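Local coordinates for protein alpha-1,2-mannosyltransferase (Ktr4), putative (Neosartorya fumigata, PDB 7BOP) that is a putative fungal mannosyltransferase of the GT-A clan and, in this structure, holds guanosine-5'-diphosphate and a manganese ion together in one pocket, at residues Q169-N174 with W314-V319; E194-F199 with N342-Y347; I222-D227 with H278-F283. One frame throughout, in Å; residues are numbered along the deposited sequence.

All three contacts lie within one GT-A family region. Along the chain the first segments come in the order 169-174, 194-199 and 222-227, and their partners in the order 278-283, 314-319 and 342-347. Interaction 3 pairs two strands of the mixed sheet. Its centre is about 12 Å from the centre of each other contact, and it touches both. Interaction 1 packs helix 165-177 against the start of helix 316-327. Interaction 2 belongs to a separate small antiparallel sheet. Interactions 1 and 2 do not meet, their nearest atoms being about 6 Å apart, yet both reach GDP. Segments 169-174, 194-199 and 342-347, distant in sequence, thus meet at the nucleotide, and the last two also at the manganese.

Interaction 1 (Q169-N174 with W314-V319); sequences QMCRWN and WGDAPV. With GDP (guanosine-5'-diphosphate), chain H.
Asp316 lies against Cys171 and Asn174 of helix 165-177. Its CB meets the backbone O of Cys171 at 3.5 Å. With chi1 at 56°, between the backbone N and the carbonyl carbon, its CG is laid 3.4 Å from Asn174 CB. The Asn174 amide and the carboxylate are turned 53° apart and do not hydrogen-bond. Met170 crosses Asp316 at about a right angle, with SD 3.8 Å from Asp316 OD1. The same bent side chain reaches GDP: Met170 CG is 3.3 Å from the ribose O4'. Nearby, Cys171 CB touches Trp314 O at 3.3 Å, and Cys171 SG rests 3.8 Å from Gly315 CA. Gly315 is the N-cap of helix 316-327, so the contact sits where that helix begins. Further out, Asp316 OD2 accepts a hydrogen bond from Ser281 OG and forms a salt bridge with Arg192. Asn174 O is bonded to His320 one turn along. No hydrogen bond joins the two segments directly. Helix 165-177 meets the buried carboxylate mainly with carbon and sulfur, and the charge of Asp316 is probably balanced by Arg192, with the hydrogen bond to Ser281 OG beside it.

Interaction 2 (E194-F199 with N342-Y347); sequences EPKVQF and NHIPYY. With MN (manganese (II) ion), chain G; GDP (guanosine-5'-diphosphate), chain H.
Glu194 and His343 meet at the manganese ion, which both bind. Glu194 OE2 is 2.0 Å from the manganese, and His343 NE2 is 2.1 Å from it. GDP O2A and O2B and two waters complete an octahedron, with GDP O2A opposite His343. The ring of His343 is held from behind: ND1 donates to Ile344 O at 3.1 Å. Val197 CG1 packs 3.6 Å from His343 CD2. Glu194 OE1 forms a salt bridge with Arg192, which probably helps to position the carboxylate. The strands pair closely at Gln198 and Asn342, a hydrogen-bonded antiparallel pair. Their side chains run side by side, and Gln198 NE2 donates to Asn342 OD1 at 2.9 Å, with the amide planes 73° apart. Asn342 ND2 bonds Tyr346 O across a turn with a cis peptide before Pro345.

The outer side is looser and wet. Lys196 and Ile344, both exposed, touch there through Lys196 CE and Ile344 CD1, 3.6 Å apart. One water links Lys196 O to Ile344 N, and another links Lys196 O to Asn342 OD1. A third bridges Gln198 NE2 and Tyr347 OH. An acidic residue just after a central strand, holding a metal on a nucleotide diphosphate, is characteristic of GT-A enzymes. Glu194, just after strand 189-192, is consistent with that role, and His343 adds a ligand from far along the chain.

Interaction 3 (I222-D227 with H278-F283); sequences INLFDD and HFWSNF
Leu224 runs from the His278 ring onto the Trp280 indole. Its CB is 3.9 Å from His278 NE2. Its CG comes next, 4.1 Å from Trp280 CG. At the tip, CD1 sits 3.4 Å from the centroid of the five-membered ring of Trp280, only 4° off the ring normal, in a CH-pi contact. The amide nitrogen ND2 of Asn282 covers the opposite face, so the indole is sandwiched. Beside the leucine, Ile222 CG2 packs 3.7 Å from Trp280 CE3.

Leu224 and His278 lie on strands 218-224 and 278-279, antiparallel in the mixed sheet of the GT-A fold; Trp280 follows just after. They form a hydrogen-bonded pair: Leu224 N donates to His278 O and His278 N to Leu224 O, each at 2.9 Å. The neighbouring Asn223 and Phe279 are a non-hydrogen-bonded pair, and their side chains occupy the other face of the sheet. Trp280 N also bonds Ile222 O.

His278 has a chi1 of 59°, which folds its ring back so that Leu224 O lies over one face. The ring then meets Asp226, whose CB is 3.5 Å from His278 CE1. His278 ND1 bonds Thr276 O. His278 NE2 and Trp280 NE1 are both hydrogen-bonded to glycerol, probably from the crystallisation liquor.

Interaction 1 (Q169-N174 with W314-V319)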
loop_
_atom_site.group_PDB
_atom_site.type_symbol
_atom_site.label_atom_id
_atom_site.label_comp_id
_atom_site.label_asym_id
_atom_site.label_seq_id
_atom_site.Cartn_x
_atom_site.Cartn_y
_atom_site.Cartn_z
ATOM N N GLN A 169 10.692 11.828 3.017
ATOM C CA GLN A 169 9.648 12.403 3.881
ATOM C C GLN A 169 8.289 11.736 3.631
ATOM O O GLN A 169 7.550 11.451 4.568
ATOM C CB GLN A 169 9.552 13.914 3.674
ATOM C CG GLN A 169 10.792 14.653 4.150
ATOM C CD GLN A 169 10.769 16.111 3.742
ATOM O OE1 GLN A 169 11.034 16.437 2.591
ATOM N NE2 GLN A 169 10.433 16.992 4.680
ATOM N N MET A 170 7.989 11.473 2.362
ATOM C CA MET A 170 6.781 10.747 1.976
ATOM C C MET A 170 6.755 9.333 2.557
ATOM O O MET A 170 5.741 8.912 3.104
ATOM C CB MET A 170 6.638 10.732 0.448
ATOM C CG MET A 170 5.458 9.925 -0.061
ATOM S SD MET A 170 5.814 8.161 -0.194
ATOM C CE MET A 170 7.040 8.165 -1.501
ATOM N N CYS A 171 7.866 8.612 2.453
ATOM C CA CYS A 171 7.943 7.251 2.990
ATOM C C CYS A 171 7.726 7.221 4.500
ATOM O O CYS A 171 7.006 6.369 5.023
ATOM C CB CYS A 171 9.289 6.607 2.651
ATOM S SG CYS A 171 9.486 6.208 0.895
ATOM N N ARG A 172 8.362 8.152 5.191
ATOM C CA ARG A 172 8.192 8.300 6.636
ATOM C C ARG A 172 6.744 8.662 6.996
ATOM O O ARG A 172 6.169 8.085 7.927
ATOM C CB ARG A 172 9.159 9.352 7.169
ATOM C CG ARG A 172 9.028 9.629 8.653
ATOM C CD ARG A 172 10.134 10.542 9.128
ATOM N NE ARG A 172 10.030 10.739 10.567
ATOM C CZ ARG A 172 9.408 11.750 11.177
ATOM N NH1 ARG A 172 8.823 12.742 10.499
ATOM N NH2 ARG A 172 9.386 11.775 12.504
ATOM N N TRP A 173 6.150 9.571 6.227
ATOM C CA TRP A 173 4.765 9.985 6.469
ATOM C C TRP A 173 3.779 8.821 6.322
ATOM O O TRP A 173 2.932 8.601 7.196
ATOM C CB TRP A 173 4.354 11.133 5.556
ATOM C CG TRP A 173 3.005 11.691 5.935
ATOM C CD1 TRP A 173 2.739 12.550 6.960
ATOM C CD2 TRP A 173 1.747 11.404 5.319
ATOM N NE1 TRP A 173 1.398 12.821 7.022
ATOM C CE2 TRP A 173 0.760 12.135 6.028
ATOM C CE3 TRP A 173 1.352 10.601 4.243
ATOM C CZ2 TRP A 173 -0.587 12.100 5.682
ATOM C CZ3 TRP A 173 0.008 10.563 3.897
ATOM C CH2 TRP A 173 -0.950 11.318 4.619
ATOM N N ASN A 174 3.907 8.068 5.231
ATOM C CA ASN A 174 3.094 6.859 5.037
ATOM C C ASN A 174 3.389 5.772 6.074
ATOM O O ASN A 174 2.484 5.037 6.451
ATOM C CB ASN A 174 3.268 6.311 3.618
ATOM C CG ASN A 174 2.524 7.134 2.581
ATOM O OD1 ASN A 174 1.369 7.487 2.769
ATOM N ND2 ASN A 174 3.179 7.418 1.474
ATOM N N TRP A 314 14.172 3.624 3.249
ATOM C CA TRP A 314 13.180 2.644 3.675
ATOM C C TRP A 314 11.814 3.055 3.162
ATOM O O TRP A 314 11.307 4.106 3.551
ATOM C CB TRP A 314 13.140 2.532 5.207
ATOM C CG TRP A 314 14.393 1.963 5.835
ATOM C CD1 TRP A 314 15.412 1.306 5.199
ATOM C CD2 TRP A 314 14.728 1.968 7.221
ATOM N NE1 TRP A 314 16.372 0.928 6.098
ATOM C CE2 TRP A 314 15.976 1.315 7.351
ATOM C CE3 TRP A 314 14.113 2.486 8.370
ATOM C CZ2 TRP A 314 16.609 1.148 8.592
ATOM C CZ3 TRP A 314 14.748 2.325 9.599
ATOM C CH2 TRP A 314 15.984 1.664 9.698
ATOM N N GLY A 315 11.239 2.239 2.277
ATOM C CA GLY A 315 9.906 2.491 1.749
ATOM C C GLY A 315 8.840 2.213 2.800
ATOM O O GLY A 315 9.021 1.373 3.678
ATOM N N ASP A 316 7.716 2.914 2.707
ATOM C CA ASP A 316 6.550 2.563 3.527
ATOM C C ASP A 316 5.985 1.183 3.191
ATOM O O ASP A 316 5.388 0.527 4.049
ATOM C CB ASP A 316 5.448 3.626 3.443
ATOM C CG ASP A 316 4.999 3.885 2.033
ATOM O OD1 ASP A 316 5.682 4.655 1.341
ATOM O OD2 ASP A 316 3.979 3.309 1.630
ATOM N N ALA A 317 6.183 0.716 1.965
ATOM C CA ALA A 317 5.690 -0.618 1.600
ATOM C C ALA A 317 6.402 -1.740 2.399
ATOM O O ALA A 317 5.729 -2.524 3.080
ATOM C CB ALA A 317 5.769 -0.833 0.098
ATOM N N PRO A 318 7.751 -1.810 2.341
ATOM C CA PRO A 318 8.412 -2.823 3.176
ATOM C C PRO A 318 8.153 -2.637 4.678
ATOM O O PRO A 318 7.957 -3.617 5.376
ATOM C CB PRO A 318 9.903 -2.670 2.825
ATOM C CG PRO A 318 10.028 -1.380 2.115
ATOM C CD PRO A 318 8.714 -1.142 1.446
ATOM N N VAL A 319 8.112 -1.397 5.152
ATOM C CA VAL A 319 7.837 -1.124 6.568
ATOM C C VAL A 319 6.425 -1.577 6.993
ATOM O O VAL A 319 6.270 -2.259 8.016
ATOM C CB VAL A 319 8.113 0.360 6.921
ATOM C CG1 VAL A 319 7.638 0.692 8.334
ATOM C CG2 VAL A 319 9.606 0.665 6.785
HETATM P PB GDP H . 6.296 6.126 -6.497
HETATM O O1B GDP H . 7.006 6.390 -7.793
HETATM O O2B GDP H . 4.823 5.710 -6.657
HETATM O O3B GDP H . 7.053 5.280 -5.492
HETATM O O3A GDP H . 6.305 7.612 -5.838
HETATM P PA GDP H . 5.226 8.789 -6.128
HETATM O O1A GDP H . 5.931 9.996 -6.700
HETATM O O2A GDP H . 4.001 8.165 -6.835
HETATM O "O5'" GDP H . 4.907 9.137 -4.590
HETATM C "C5'" GDP H . 4.090 8.280 -3.792
HETATM C "C4'" GDP H . 2.843 9.028 -3.328
HETATM O "O4'" GDP H . 3.235 10.126 -2.499
HETATM C "C3'" GDP H . 2.031 9.657 -4.452
HETATM O "O3'" GDP H . 0.656 9.668 -4.033
HETATM C "C2'" GDP H . 2.595 11.061 -4.591
HETATM O "O2'" GDP H . 1.628 11.983 -5.095
HETATM C "C1'" GDP H . 2.993 11.375 -3.153
HETATM N N9 GDP H . 4.186 12.225 -2.923
HETATM C C8 GDP H . 5.503 11.926 -3.106
HETATM N N7 GDP H . 6.279 12.964 -2.715
HETATM C C5 GDP H . 5.464 13.939 -2.265
HETATM C C6 GDP H . 5.615 15.299 -1.706
HETATM O O6 GDP H . 6.755 15.775 -1.575
HETATM N N1 GDP H . 4.509 15.986 -1.349
HETATM C C2 GDP H . 3.264 15.461 -1.482
HETATM N N2 GDP H . 2.172 16.182 -1.119
HETATM N N3 GDP H . 3.056 14.224 -1.998
HETATM C C4 GDP H . 4.093 13.440 -2.389
#

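Interaction 2 (E194-F199 with N342-Y347)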
loop_
_atom_site.group_PDB
_atom_site.type_symbol
_atom_site.label_atom_id
_atom_site.label_comp_id
_atom_site.label_asym_id
_atom_site.label_seq_id
_atom_site.Cartn_x
_atom_site.Cartn_y
_atom_site.Cartn_z
ATOM N N GLU A 194 -3.194 6.740 -5.209
ATOM C CA GLU A 194 -2.174 7.584 -5.812
ATOM C C GLU A 194 -2.630 8.091 -7.167
ATOM O O GLU A 194 -3.417 7.427 -7.835
ATOM C CB GLU A 194 -0.875 6.802 -6.028
ATOM C CG GLU A 194 -0.119 6.515 -4.748
ATOM C CD GLU A 194 1.360 6.182 -4.941
ATOM O OE1 GLU A 194 1.915 5.798 -3.890
ATOM O OE2 GLU A 194 1.965 6.295 -6.072
ATOM N N PRO A 195 -2.093 9.241 -7.607
ATOM C CA PRO A 195 -2.360 9.687 -8.973
ATOM C C PRO A 195 -1.738 8.757 -10.024
ATOM O O PRO A 195 -0.790 8.044 -9.729
ATOM C CB PRO A 195 -1.713 11.074 -9.025
ATOM C CG PRO A 195 -0.670 11.051 -7.975
ATOM C CD PRO A 195 -1.183 10.156 -6.891
ATOM N N LYS A 196 -2.320 8.758 -11.221
ATOM C CA LYS A 196 -1.833 8.020 -12.372
ATOM C C LYS A 196 -1.990 6.498 -12.238
ATOM O O LYS A 196 -1.233 5.747 -12.844
ATOM C CB LYS A 196 -0.376 8.386 -12.678
ATOM C CG LYS A 196 -0.021 8.293 -14.159
ATOM C CD LYS A 196 1.414 8.744 -14.391
ATOM C CE LYS A 196 1.940 8.324 -15.754
ATOM N NZ LYS A 196 1.409 9.178 -16.849
ATOM N N VAL A 197 -2.962 6.047 -11.455
ATOM C CA VAL A 197 -3.261 4.616 -11.370
ATOM C C VAL A 197 -4.574 4.351 -12.074
ATOM O O VAL A 197 -5.401 5.260 -12.233
ATOM C CB VAL A 197 -3.299 4.093 -9.914
ATOM C CG1 VAL A 197 -2.001 4.425 -9.205
ATOM C CG2 VAL A 197 -4.494 4.626 -9.149
ATOM N N GLN A 198 -4.768 3.106 -12.493
ATOM C CA GLN A 198 -6.017 2.700 -13.130
ATOM C C GLN A 198 -6.761 1.660 -12.306
ATOM O O GLN A 198 -6.153 0.807 -11.652
ATOM C CB GLN A 198 -5.765 2.134 -14.526
ATOM C CG GLN A 198 -4.862 2.972 -15.418
ATOM C CD GLN A 198 -4.779 2.393 -16.817
ATOM O OE1 GLN A 198 -5.707 2.536 -17.600
ATOM N NE2 GLN A 198 -3.687 1.701 -17.124
ATOM N N PHE A 199 -8.083 1.722 -12.377
ATOM C CA PHE A 199 -8.965 0.668 -11.864
ATOM C C PHE A 199 -9.776 0.141 -13.030
ATOM O O PHE A 199 -10.384 0.924 -13.775
ATOM C CB PHE A 199 -9.876 1.183 -10.752
ATOM C CG PHE A 199 -9.137 1.643 -9.541
ATOM C CD1 PHE A 199 -8.784 0.741 -8.539
ATOM C CD2 PHE A 199 -8.759 2.972 -9.403
ATOM C CE1 PHE A 199 -8.080 1.159 -7.418
ATOM C CE2 PHE A 199 -8.053 3.394 -8.284
ATOM C CZ PHE A 199 -7.721 2.486 -7.285
ATOM N N ASN A 342 -3.709 -1.027 -11.731
ATOM C CA ASN A 342 -2.418 -0.763 -12.370
ATOM C C ASN A 342 -1.813 0.523 -11.823
ATOM O O ASN A 342 -2.471 1.564 -11.824
ATOM C CB ASN A 342 -2.574 -0.687 -13.903
ATOM C CG ASN A 342 -1.397 -0.008 -14.614
ATOM O OD1 ASN A 342 -1.589 0.990 -15.301
ATOM N ND2 ASN A 342 -0.187 -0.553 -14.472
ATOM N N HIS A 343 -0.586 0.420 -11.321
ATOM C CA HIS A 343 0.344 1.553 -11.149
ATOM C C HIS A 343 1.531 1.125 -12.000
ATOM O O HIS A 343 2.000 -0.006 -11.861
ATOM C CB HIS A 343 0.750 1.724 -9.660
ATOM C CG HIS A 343 1.669 2.895 -9.364
ATOM N ND1 HIS A 343 2.982 2.948 -9.782
ATOM C CD2 HIS A 343 1.480 4.016 -8.613
ATOM C CE1 HIS A 343 3.544 4.067 -9.345
ATOM N NE2 HIS A 343 2.659 4.735 -8.620
ATOM N N ILE A 344 2.026 2.007 -12.866
ATOM C CA ILE A 344 3.088 1.637 -13.822
ATOM C C ILE A 344 4.256 0.998 -13.043
ATOM O O ILE A 344 4.629 1.536 -12.013
ATOM C CB ILE A 344 3.581 2.879 -14.623
ATOM C CG1 ILE A 344 2.481 3.367 -15.577
ATOM C CG2 ILE A 344 4.848 2.567 -15.428
ATOM C CD1 ILE A 344 2.633 4.810 -16.020
ATOM N N PRO A 345 4.820 -0.138 -13.462
ATOM C CA PRO A 345 4.491 -0.899 -14.659
ATOM C C PRO A 345 3.753 -2.220 -14.365
ATOM O O PRO A 345 3.788 -3.125 -15.201
ATOM C CB PRO A 345 5.890 -1.194 -15.212
ATOM C CG PRO A 345 6.679 -1.484 -13.968
ATOM C CD PRO A 345 6.111 -0.584 -12.900
ATOM N N TYR A 346 3.087 -2.337 -13.210
ATOM C CA TYR A 346 2.531 -3.629 -12.776
ATOM C C TYR A 346 1.010 -3.640 -12.651
ATOM O O TYR A 346 0.360 -2.582 -12.525
ATOM C CB TYR A 346 3.169 -4.093 -11.456
ATOM C CG TYR A 346 4.669 -4.175 -11.507
ATOM C CD1 TYR A 346 5.314 -5.055 -12.388
ATOM C CD2 TYR A 346 5.456 -3.377 -10.680
ATOM C CE1 TYR A 346 6.699 -5.121 -12.435
ATOM C CE2 TYR A 346 6.840 -3.451 -10.708
ATOM C CZ TYR A 346 7.454 -4.315 -11.591
ATOM O OH TYR A 346 8.818 -4.368 -11.623
ATOM N N TYR A 347 0.462 -4.855 -12.696
ATOM C CA TYR A 347 -0.980 -5.081 -12.815
ATOM C C TYR A 347 -1.470 -6.175 -11.876
ATOM O O TYR A 347 -0.757 -7.130 -11.600
ATOM C CB TYR A 347 -1.350 -5.527 -14.234
ATOM C CG TYR A 347 -1.074 -4.502 -15.289
ATOM C CD1 TYR A 347 0.223 -4.299 -15.764
ATOM C CD2 TYR A 347 -2.097 -3.724 -15.813
ATOM C CE1 TYR A 347 0.491 -3.339 -16.721
ATOM C CE2 TYR A 347 -1.839 -2.761 -16.772
ATOM C CZ TYR A 347 -0.549 -2.577 -17.225
ATOM O OH TYR A 347 -0.284 -1.611 -18.166
HETATM MN MN MN G . 3.275 6.480 -7.545
HETATM P PB GDP H . 6.296 6.126 -6.497
HETATM O O1B GDP H . 7.006 6.390 -7.793
HETATM O O2B GDP H . 4.823 5.710 -6.657
HETATM O O3B GDP H . 7.053 5.280 -5.492
HETATM O O3A GDP H . 6.305 7.612 -5.838
HETATM P PA GDP H . 5.226 8.789 -6.128
HETATM O O1A GDP H . 5.931 9.996 -6.700
HETATM O O2A GDP H . 4.001 8.165 -6.835
HETATM O "O5'" GDP H . 4.907 9.137 -4.590
HETATM C "C5'" GDP H . 4.090 8.280 -3.792
HETATM C "C4'" GDP H . 2.843 9.028 -3.328
HETATM O "O4'" GDP H . 3.235 10.126 -2.499
HETATM C "C3'" GDP H . 2.031 9.657 -4.452
HETATM O "O3'" GDP H . 0.656 9.668 -4.033
HETATM C "C2'" GDP H . 2.595 11.061 -4.591
HETATM O "O2'" GDP H . 1.628 11.983 -5.095
HETATM C "C1'" GDP H . 2.993 11.375 -3.153
HETATM N N9 GDP H . 4.186 12.225 -2.923
HETATM C C8 GDP H . 5.503 11.926 -3.106
HETATM N N7 GDP H . 6.279 12.964 -2.715
HETATM C C5 GDP H . 5.464 13.939 -2.265
HETATM C C6 GDP H . 5.615 15.299 -1.706
HETATM O O6 GDP H . 6.755 15.775 -1.575
HETATM N N1 GDP H . 4.509 15.986 -1.349
HETATM C C2 GDP H . 3.264 15.461 -1.482
HETATM N N2 GDP H . 2.172 16.182 -1.119
HETATM N N3 GDP H . 3.056 14.224 -1.998
HETATM C C4 GDP H . 4.093 13.440 -2.389
HETATM O O HOH W 1 1.752 7.886 -8.694
HETATM O O HOH W 2 1.180 4.616 -12.705
HETATM O O HOH W 3 -1.409 3.918 -15.006
HETATM O O HOH W 4 -2.470 -0.251 -19.173
HETATM O O HOH W 5 4.530 6.976 -9.456
#

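Interaction 3 (I222-D227 with H278-F283)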
loop_
_atom_site.group_PDB
_atom_site.type_symbol
_atom_site.label_atom_id
_atom_site.label_comp_id
_atom_site.label_asym_id
_atom_site.label_seq_id
_atom_site.Cartn_x
_atom_site.Cartn_y
_atom_site.Cartn_z
ATOM N N ILE A 222 -1.079 -6.125 -5.241
ATOM C CA ILE A 222 0.196 -6.488 -5.889
ATOM C C ILE A 222 1.256 -6.750 -4.809
ATOM O O ILE A 222 1.242 -6.119 -3.755
ATOM C CB ILE A 222 0.607 -5.386 -6.904
ATOM C CG1 ILE A 222 -0.417 -5.343 -8.051
ATOM C CG2 ILE A 222 2.015 -5.605 -7.466
ATOM C CD1 ILE A 222 -0.219 -4.224 -9.073
ATOM N N ASN A 223 2.142 -7.714 -5.061
ATOM C CA ASN A 223 3.145 -8.153 -4.082
ATOM C C ASN A 223 4.471 -8.286 -4.836
ATOM O O ASN A 223 4.581 -9.110 -5.743
ATOM C CB ASN A 223 2.716 -9.486 -3.466
ATOM C CG ASN A 223 3.472 -9.834 -2.187
ATOM O OD1 ASN A 223 4.704 -9.923 -2.167
ATOM N ND2 ASN A 223 2.725 -10.045 -1.105
ATOM N N LEU A 224 5.454 -7.464 -4.474
ATOM C CA LEU A 224 6.687 -7.297 -5.249
ATOM C C LEU A 224 7.943 -7.484 -4.420
ATOM O O LEU A 224 7.941 -7.273 -3.211
ATOM C CB LEU A 224 6.773 -5.870 -5.808
ATOM C CG LEU A 224 5.675 -5.307 -6.705
ATOM C CD1 LEU A 224 6.053 -3.903 -7.132
ATOM C CD2 LEU A 224 5.479 -6.162 -7.934
ATOM N N PHE A 225 9.037 -7.812 -5.107
ATOM C CA PHE A 225 10.384 -7.625 -4.568
ATOM C C PHE A 225 10.737 -6.128 -4.551
ATOM O O PHE A 225 10.215 -5.337 -5.349
ATOM C CB PHE A 225 11.414 -8.410 -5.406
ATOM C CG PHE A 225 11.310 -9.891 -5.232
ATOM C CD1 PHE A 225 12.009 -10.530 -4.220
ATOM C CD2 PHE A 225 10.489 -10.650 -6.049
ATOM C CE1 PHE A 225 11.908 -11.904 -4.036
ATOM C CE2 PHE A 225 10.374 -12.023 -5.869
ATOM C CZ PHE A 225 11.085 -12.652 -4.863
ATOM N N ASP A 226 11.598 -5.740 -3.622
ATOM C CA ASP A 226 12.129 -4.380 -3.562
ATOM C C ASP A 226 13.597 -4.377 -3.963
ATOM O O ASP A 226 14.216 -5.432 -4.141
ATOM C CB ASP A 226 11.974 -3.782 -2.160
ATOM C CG ASP A 226 11.688 -2.276 -2.179
ATOM O OD1 ASP A 226 12.032 -1.596 -3.172
ATOM O OD2 ASP A 226 11.120 -1.777 -1.190
ATOM N N ASP A 227 14.136 -3.179 -4.100
ATOM C CA ASP A 227 15.565 -2.974 -4.278
ATOM C C ASP A 227 16.275 -3.104 -2.916
ATOM O O ASP A 227 16.087 -2.249 -2.049
ATOM C CB ASP A 227 15.790 -1.582 -4.871
ATOM C CG ASP A 227 17.256 -1.268 -5.120
ATOM O OD1 ASP A 227 18.132 -2.117 -4.864
ATOM O OD2 ASP A 227 17.531 -0.138 -5.559
ATOM N N HIS A 278 7.050 -7.188 -0.473
ATOM C CA HIS A 278 6.182 -6.237 0.165
ATOM C C HIS A 278 4.892 -6.122 -0.603
ATOM O O HIS A 278 4.839 -6.344 -1.821
ATOM C CB HIS A 278 6.878 -4.871 0.255
ATOM C CG HIS A 278 7.287 -4.299 -1.070
ATOM N ND1 HIS A 278 8.493 -4.600 -1.671
ATOM C CD2 HIS A 278 6.662 -3.431 -1.901
ATOM C CE1 HIS A 278 8.587 -3.945 -2.814
ATOM N NE2 HIS A 278 7.493 -3.225 -2.974
ATOM N N PHE A 279 3.851 -5.764 0.133
ATOM C CA PHE A 279 2.579 -5.377 -0.451
ATOM C C PHE A 279 2.832 -4.030 -1.100
ATOM O O PHE A 279 3.491 -3.172 -0.510
ATOM C CB PHE A 279 1.526 -5.249 0.642
ATOM C CG PHE A 279 1.382 -6.486 1.488
ATOM C CD1 PHE A 279 0.952 -7.682 0.924
ATOM C CD2 PHE A 279 1.667 -6.452 2.845
ATOM C CE1 PHE A 279 0.814 -8.821 1.699
ATOM C CE2 PHE A 279 1.532 -7.583 3.625
ATOM C CZ PHE A 279 1.098 -8.768 3.058
ATOM N N TRP A 280 2.351 -3.841 -2.321
ATOM C CA TRP A 280 2.724 -2.655 -3.070
ATOM C C TRP A 280 1.815 -1.498 -2.657
ATOM O O TRP A 280 0.711 -1.336 -3.175
ATOM C CB TRP A 280 2.693 -2.905 -4.580
ATOM C CG TRP A 280 3.585 -1.990 -5.355
ATOM C CD1 TRP A 280 4.725 -1.375 -4.910
ATOM C CD2 TRP A 280 3.448 -1.620 -6.727
ATOM N NE1 TRP A 280 5.289 -0.636 -5.903
ATOM C CE2 TRP A 280 4.537 -0.768 -7.039
ATOM C CE3 TRP A 280 2.511 -1.905 -7.716
ATOM C CZ2 TRP A 280 4.711 -0.201 -8.303
ATOM C CZ3 TRP A 280 2.687 -1.347 -8.984
ATOM C CH2 TRP A 280 3.776 -0.502 -9.261
ATOM N N SER A 281 2.333 -0.699 -1.730
ATOM C CA SER A 281 1.532 0.210 -0.905
ATOM C C SER A 281 0.882 1.406 -1.603
ATOM O O SER A 281 0.088 2.111 -0.969
ATOM C CB SER A 281 2.383 0.722 0.249
ATOM O OG SER A 281 3.397 1.579 -0.240
ATOM N N ASN A 282 1.218 1.679 -2.862
ATOM C CA ASN A 282 0.455 2.692 -3.613
ATOM C C ASN A 282 -1.061 2.404 -3.598
ATOM O O ASN A 282 -1.869 3.333 -3.637
ATOM C CB ASN A 282 0.977 2.887 -5.037
ATOM C CG ASN A 282 1.158 1.588 -5.786
ATOM O OD1 ASN A 282 0.200 0.915 -6.155
ATOM N ND2 ASN A 282 2.409 1.243 -6.028
ATOM N N PHE A 283 -1.421 1.120 -3.530
ATOM C CA PHE A 283 -2.775 0.660 -3.196
ATOM C C PHE A 283 -2.753 0.077 -1.792
ATOM O O PHE A 283 -1.922 -0.801 -1.508
ATOM C CB PHE A 283 -3.232 -0.450 -4.164
ATOM C CG PHE A 283 -4.531 -1.118 -3.764
ATOM C CD1 PHE A 283 -4.551 -2.140 -2.812
ATOM C CD2 PHE A 283 -5.737 -0.718 -4.329
ATOM C CE1 PHE A 283 -5.737 -2.741 -2.429
ATOM C CE2 PHE A 283 -6.931 -1.322 -3.951
ATOM C CZ PHE A 283 -6.931 -2.333 -2.999
HETATM O O HOH W 6 -1.037 -3.674 -3.366
#